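Phosphatidylinositide phosphatase SAC2 (Homo sapiens, PDB 4XUU) removes the 4-phosphate from phosphatidylinositol 4-phosphate, probably acts in endocytic recycling and forms homodimers, the present chain being its pleckstrin-homology-like hSac2 domain. Local coordinates at residues Gly94-Arg106 against Phe114-Asp127. Residues are numbered along the deposited sequence; the frame is centred on the assembly and turned at random.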
loop_
_atom_site.group_PDB
_atom_site.type_symbol
_atom_site.label_atom_id
_atom_site.label_comp_id
_atom_site.label_asym_id
_atom_site.label_seq_id
_atom_site.Cartn_x
_atom_site.Cartn_y
_atom_site.Cartn_z
ATOM N N GLY A 94 16.796 21.743 -2.824
ATOM C CA GLY A 94 16.306 21.463 -1.475
ATOM C C GLY A 94 15.405 20.249 -1.355
ATOM O O GLY A 94 15.296 19.442 -2.282
ATOM N N LYS A 95 14.754 20.134 -0.199
ATOM C CA LYS A 95 13.905 18.989 0.126
ATOM C C LYS A 95 12.597 18.996 -0.659
ATOM O O LYS A 95 11.899 20.014 -0.694
ATOM C CB LYS A 95 13.593 18.955 1.625
ATOM C CG LYS A 95 14.787 18.656 2.518
ATOM C CD LYS A 95 14.450 18.922 3.979
ATOM C CE LYS A 95 15.624 18.611 4.891
ATOM N NZ LYS A 95 15.292 18.871 6.319
ATOM N N PRO A 96 12.266 17.861 -1.303
ATOM C CA PRO A 96 10.930 17.691 -1.872
ATOM C C PRO A 96 9.907 17.511 -0.755
ATOM O O PRO A 96 10.171 16.796 0.217
ATOM C CB PRO A 96 11.057 16.411 -2.708
ATOM C CG PRO A 96 12.227 15.688 -2.145
ATOM C CD PRO A 96 13.161 16.737 -1.635
ATOM N N LYS A 97 8.762 18.175 -0.884
ATOM C CA LYS A 97 7.728 18.113 0.146
ATOM C C LYS A 97 6.805 16.923 -0.086
ATOM O O LYS A 97 6.770 15.990 0.720
ATOM C CB LYS A 97 6.916 19.417 0.205
ATOM C CG LYS A 97 7.726 20.680 0.513
ATOM C CD LYS A 97 8.064 21.454 -0.761
ATOM C CE LYS A 97 8.816 22.745 -0.464
ATOM N NZ LYS A 97 10.200 22.509 0.049
ATOM N N PHE A 98 6.080 16.957 -1.202
ATOM C CA PHE A 98 5.037 15.977 -1.510
ATOM C C PHE A 98 5.428 15.004 -2.624
ATOM O O PHE A 98 6.429 15.196 -3.316
ATOM C CB PHE A 98 3.736 16.701 -1.887
ATOM C CG PHE A 98 3.954 18.008 -2.607
ATOM C CD1 PHE A 98 4.473 18.036 -3.897
ATOM C CD2 PHE A 98 3.655 19.214 -1.983
ATOM C CE1 PHE A 98 4.681 19.247 -4.559
ATOM C CE2 PHE A 98 3.860 20.428 -2.638
ATOM C CZ PHE A 98 4.377 20.445 -3.928
ATOM N N SER A 99 4.623 13.959 -2.788
ATOM C CA SER A 99 4.806 12.995 -3.866
ATOM C C SER A 99 4.079 13.468 -5.115
ATOM O O SER A 99 3.082 14.188 -5.029
ATOM C CB SER A 99 4.267 11.625 -3.454
ATOM O OG SER A 99 4.763 11.242 -2.183
ATOM N N CYS A 100 4.583 13.064 -6.275
ATOM C CA CYS A 100 3.898 13.327 -7.532
ATOM C C CYS A 100 3.755 12.067 -8.379
ATOM O O CYS A 100 4.511 11.104 -8.227
ATOM C CB CYS A 100 4.582 14.456 -8.309
ATOM S SG CYS A 100 4.469 16.046 -7.455
HETATM N N MSE A 101 2.761 12.093 -9.261
HETATM C CA MSE A 101 2.437 10.982 -10.130
HETATM C C MSE A 101 2.710 11.383 -11.572
HETATM O O MSE A 101 2.177 12.383 -12.062
HETATM C CB MSE A 101 0.970 10.615 -9.960
HETATM C CG MSE A 101 0.551 9.378 -10.713
HETATM SE SE MSE A 101 -1.373 9.167 -10.627
HETATM C CE MSE A 101 -1.559 7.638 -11.767
ATOM N N ARG A 102 3.537 10.595 -12.244
ATOM C CA ARG A 102 3.938 10.886 -13.606
ATOM C C ARG A 102 3.365 9.861 -14.586
ATOM O O ARG A 102 3.659 8.668 -14.497
ATOM C CB ARG A 102 5.463 10.939 -13.680
ATOM C CG ARG A 102 6.021 11.436 -14.986
ATOM C CD ARG A 102 7.442 11.908 -14.796
ATOM N NE ARG A 102 7.494 13.294 -14.340
ATOM C CZ ARG A 102 8.610 13.936 -14.002
ATOM N NH1 ARG A 102 9.788 13.322 -14.052
ATOM N NH2 ARG A 102 8.547 15.201 -13.604
ATOM N N LEU A 103 2.541 10.343 -15.511
ATOM C CA LEU A 103 1.887 9.510 -16.515
ATOM C C LEU A 103 2.592 9.659 -17.856
ATOM O O LEU A 103 2.445 10.680 -18.529
ATOM C CB LEU A 103 0.411 9.907 -16.668
ATOM C CG LEU A 103 -0.483 10.051 -15.429
ATOM C CD1 LEU A 103 -1.831 10.642 -15.806
ATOM C CD2 LEU A 103 -0.671 8.725 -14.726
ATOM N N HIS A 104 3.360 8.641 -18.236
ATOM C CA HIS A 104 4.098 8.654 -19.500
ATOM C C HIS A 104 3.211 8.143 -20.630
ATOM O O HIS A 104 2.703 7.026 -20.571
ATOM C CB HIS A 104 5.363 7.797 -19.399
ATOM C CG HIS A 104 6.341 8.272 -18.369
ATOM N ND1 HIS A 104 7.474 8.989 -18.693
ATOM C CD2 HIS A 104 6.359 8.129 -17.024
ATOM C CE1 HIS A 104 8.146 9.270 -17.590
ATOM N NE2 HIS A 104 7.492 8.757 -16.564
ATOM N N TYR A 105 3.024 8.963 -21.657
ATOM C CA TYR A 105 2.192 8.571 -22.788
ATOM C C TYR A 105 2.901 8.683 -24.135
ATOM O O TYR A 105 3.824 9.489 -24.312
ATOM C CB TYR A 105 0.858 9.331 -22.788
ATOM C CG TYR A 105 0.927 10.811 -23.117
ATOM C CD1 TYR A 105 1.123 11.762 -22.114
ATOM C CD2 TYR A 105 0.763 11.261 -24.429
ATOM C CE1 TYR A 105 1.173 13.124 -22.409
ATOM C CE2 TYR A 105 0.809 12.619 -24.738
ATOM C CZ TYR A 105 1.013 13.543 -23.724
ATOM O OH TYR A 105 1.062 14.883 -24.026
ATOM N N ARG A 106 2.465 7.851 -25.075
ATOM C CA ARG A 106 3.006 7.846 -26.420
ATOM C C ARG A 106 2.131 8.724 -27.309
ATOM O O ARG A 106 0.900 8.619 -27.285
ATOM C CB ARG A 106 3.084 6.417 -26.955
ATOM C CG ARG A 106 3.903 6.275 -28.222
ATOM C CD ARG A 106 4.160 4.815 -28.555
ATOM N NE ARG A 106 5.280 4.262 -27.795
ATOM C CZ ARG A 106 6.511 4.102 -28.278
ATOM N NH1 ARG A 106 6.797 4.450 -29.527
ATOM N NH2 ARG A 106 7.462 3.587 -27.509
ATOM N N PHE A 114 4.833 13.394 -20.861
ATOM C CA PHE A 114 4.285 13.026 -19.554
ATOM C C PHE A 114 3.577 14.146 -18.804
ATOM O O PHE A 114 3.927 15.319 -18.924
ATOM C CB PHE A 114 5.340 12.348 -18.654
ATOM C CG PHE A 114 6.627 13.118 -18.506
ATOM C CD1 PHE A 114 6.743 14.141 -17.570
ATOM C CD2 PHE A 114 7.740 12.789 -19.279
ATOM C CE1 PHE A 114 7.944 14.842 -17.417
ATOM C CE2 PHE A 114 8.945 13.482 -19.135
ATOM C CZ PHE A 114 9.048 14.511 -18.203
ATOM N N HIS A 115 2.568 13.751 -18.038
ATOM C CA HIS A 115 1.869 14.640 -17.126
ATOM C C HIS A 115 2.357 14.346 -15.724
ATOM O O HIS A 115 2.452 13.188 -15.332
ATOM C CB HIS A 115 0.367 14.398 -17.191
ATOM C CG HIS A 115 -0.219 14.612 -18.548
ATOM N ND1 HIS A 115 -0.344 15.865 -19.112
ATOM C CD2 HIS A 115 -0.718 13.738 -19.453
ATOM C CE1 HIS A 115 -0.893 15.751 -20.307
ATOM N NE2 HIS A 115 -1.134 14.472 -20.536
ATOM N N THR A 116 2.669 15.393 -14.971
ATOM C CA THR A 116 3.111 15.219 -13.593
ATOM C C THR A 116 2.123 15.897 -12.656
ATOM O O THR A 116 2.010 17.128 -12.631
ATOM C CB THR A 116 4.538 15.741 -13.377
ATOM O OG1 THR A 116 5.384 15.261 -14.431
ATOM C CG2 THR A 116 5.086 15.260 -12.043
ATOM N N LEU A 117 1.408 15.073 -11.894
ATOM C CA LEU A 117 0.266 15.537 -11.125
ATOM C C LEU A 117 0.398 15.204 -9.647
ATOM O O LEU A 117 1.087 14.255 -9.277
ATOM C CB LEU A 117 -1.023 14.930 -11.695
ATOM C CG LEU A 117 -1.198 15.023 -13.216
ATOM C CD1 LEU A 117 -2.341 14.138 -13.705
ATOM C CD2 LEU A 117 -1.386 16.470 -13.678
ATOM N N ARG A 118 -0.255 15.996 -8.806
ATOM C CA ARG A 118 -0.330 15.698 -7.380
ATOM C C ARG A 118 -1.716 16.016 -6.842
ATOM O O ARG A 118 -2.525 16.661 -7.515
ATOM C CB ARG A 118 0.756 16.440 -6.581
ATOM C CG ARG A 118 0.591 17.951 -6.496
ATOM C CD ARG A 118 1.389 18.501 -5.333
ATOM N NE ARG A 118 1.451 19.962 -5.341
ATOM C CZ ARG A 118 0.765 20.757 -4.521
ATOM N NH1 ARG A 118 -0.048 20.247 -3.602
ATOM N NH2 ARG A 118 0.894 22.072 -4.623
ATOM N N ALA A 119 -1.984 15.552 -5.628
ATOM C CA ALA A 119 -3.293 15.720 -5.027
ATOM C C ALA A 119 -3.366 16.998 -4.201
ATOM O O ALA A 119 -2.390 17.387 -3.552
ATOM C CB ALA A 119 -3.642 14.506 -4.182
ATOM N N VAL A 120 -4.523 17.652 -4.241
ATOM C CA VAL A 120 -4.778 18.828 -3.407
ATOM C C VAL A 120 -5.042 18.384 -1.968
ATOM O O VAL A 120 -6.029 17.700 -1.692
ATOM C CB VAL A 120 -5.931 19.724 -3.982
ATOM C CG1 VAL A 120 -7.052 18.877 -4.613
ATOM C CG2 VAL A 120 -6.471 20.684 -2.927
HETATM N N MSE A 121 -4.141 18.758 -1.064
HETATM C CA MSE A 121 -4.180 18.256 0.311
HETATM C C MSE A 121 -4.262 19.350 1.371
HETATM O O MSE A 121 -3.584 20.375 1.282
HETATM C CB MSE A 121 -2.990 17.330 0.587
HETATM C CG MSE A 121 -3.018 16.024 -0.209
HETATM SE SE MSE A 121 -4.087 14.587 0.587
HETATM C CE MSE A 121 -5.854 15.436 0.669
ATOM N N ARG A 122 -5.095 19.106 2.380
ATOM C CA ARG A 122 -5.322 20.061 3.457
ATOM C C ARG A 122 -4.496 19.767 4.707
ATOM O O ARG A 122 -4.694 20.388 5.755
ATOM C CB ARG A 122 -6.812 20.125 3.802
ATOM C CG ARG A 122 -7.649 20.938 2.818
ATOM C CD ARG A 122 -7.251 22.409 2.817
ATOM N NE ARG A 122 -7.400 23.017 4.136
ATOM C CZ ARG A 122 -6.862 24.179 4.501
ATOM N NH1 ARG A 122 -6.122 24.876 3.646
ATOM N NH2 ARG A 122 -7.062 24.643 5.728
ATOM N N ASN A 123 -3.572 18.819 4.587
ATOM C CA ASN A 123 -2.633 18.519 5.659
ATOM C C ASN A 123 -1.198 18.570 5.133
ATOM O O ASN A 123 -0.753 17.647 4.442
ATOM C CB ASN A 123 -2.945 17.156 6.289
ATOM C CG ASN A 123 -2.197 16.915 7.592
ATOM O OD1 ASN A 123 -1.311 17.680 7.976
ATOM N ND2 ASN A 123 -2.556 15.839 8.280
ATOM N N PRO A 124 -0.474 19.662 5.449
ATOM C CA PRO A 124 0.930 19.845 5.061
ATOM C C PRO A 124 1.846 18.702 5.516
ATOM O O PRO A 124 2.968 18.577 5.019
ATOM C CB PRO A 124 1.327 21.156 5.763
ATOM C CG PRO A 124 0.232 21.441 6.749
ATOM C CD PRO A 124 -0.997 20.844 6.157
ATOM N N GLU A 125 1.360 17.877 6.442
ATOM C CA GLU A 125 2.130 16.756 6.972
ATOM C C GLU A 125 1.760 15.435 6.288
ATOM O O GLU A 125 2.059 14.354 6.804
ATOM C CB GLU A 125 1.937 16.662 8.489
ATOM C CG GLU A 125 3.154 16.142 9.245
ATOM C CD GLU A 125 2.990 16.199 10.752
ATOM O OE1 GLU A 125 1.884 15.906 11.252
ATOM O OE2 GLU A 125 3.977 16.530 11.440
ATOM N N GLU A 126 1.114 15.534 5.126
ATOM C CA GLU A 126 0.718 14.366 4.334
ATOM C C GLU A 126 1.214 14.501 2.898
ATOM O O GLU A 126 0.864 15.457 2.202
ATOM C CB GLU A 126 -0.806 14.193 4.344
ATOM C CG GLU A 126 -1.404 13.820 5.702
ATOM C CD GLU A 126 -0.998 12.434 6.179
ATOM O OE1 GLU A 126 -0.734 12.278 7.389
ATOM O OE2 GLU A 126 -0.945 11.502 5.350
ATOM N N ASP A 127 2.020 13.540 2.450
ATOM C CA ASP A 127 2.639 13.630 1.126
ATOM C C ASP A 127 1.694 13.318 -0.042
ATOM O O ASP A 127 2.044 13.546 -1.203
ATOM C CB ASP A 127 3.939 12.805 1.045
ATOM C CG ASP A 127 3.732 11.323 1.317
ATOM O OD1 ASP A 127 2.579 10.839 1.288
ATOM O OD2 ASP A 127 4.745 10.632 1.560
#
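Phe98 offers one ring face to Arg118 where the antiparallel hairpin of strands 99-107 and 110-119, part of the sheet of this pleckstrin-homology-like domain, runs out into loops. The Arg118 guanidinium lies flat on that ring, its CZ 3.9 Å from the Phe98 centroid and the planes 19° apart, a cation-pi stack that the preceding CD extends by a CH-pi contact. Ser99 N then bonds Asp127 O, tying the loop back just before helix 129-145. Cys100, disulfide-linked to Cys35, sets SG 3.8 Å from Arg118 CB. Met101, present as selenomethionine, pairs with Leu117 through two backbone bonds. Arg102 leaves with CG anti to the backbone N (chi1 -171°) and bends at chi3; its CD sits over the Phe114 ring, while NE donates to Thr116 OG1, which lies close to the guanidinium plane, at 2.9 Å. Asp36 OD2 makes a salt bridge with Arg102 NH2 and a hydrogen bond with Thr116 OG1. A leucine in place of Arg102 would probably leave Asp36 without its cationic mate and Thr116 OG1 without the NE donor. Leu103 and His115 form the next doubly bonded pair. His104 receives Phe114 CB over its imidazole face, while its NE2 bonds Glu85 OE1. Last, His115 ND1 bonds Tyr62 OH and Tyr105 OH bonds His165 ND1, and the two rings lie nearly parallel but slid apart, Tyr105 CE1 3.3 Å from His115 NE2.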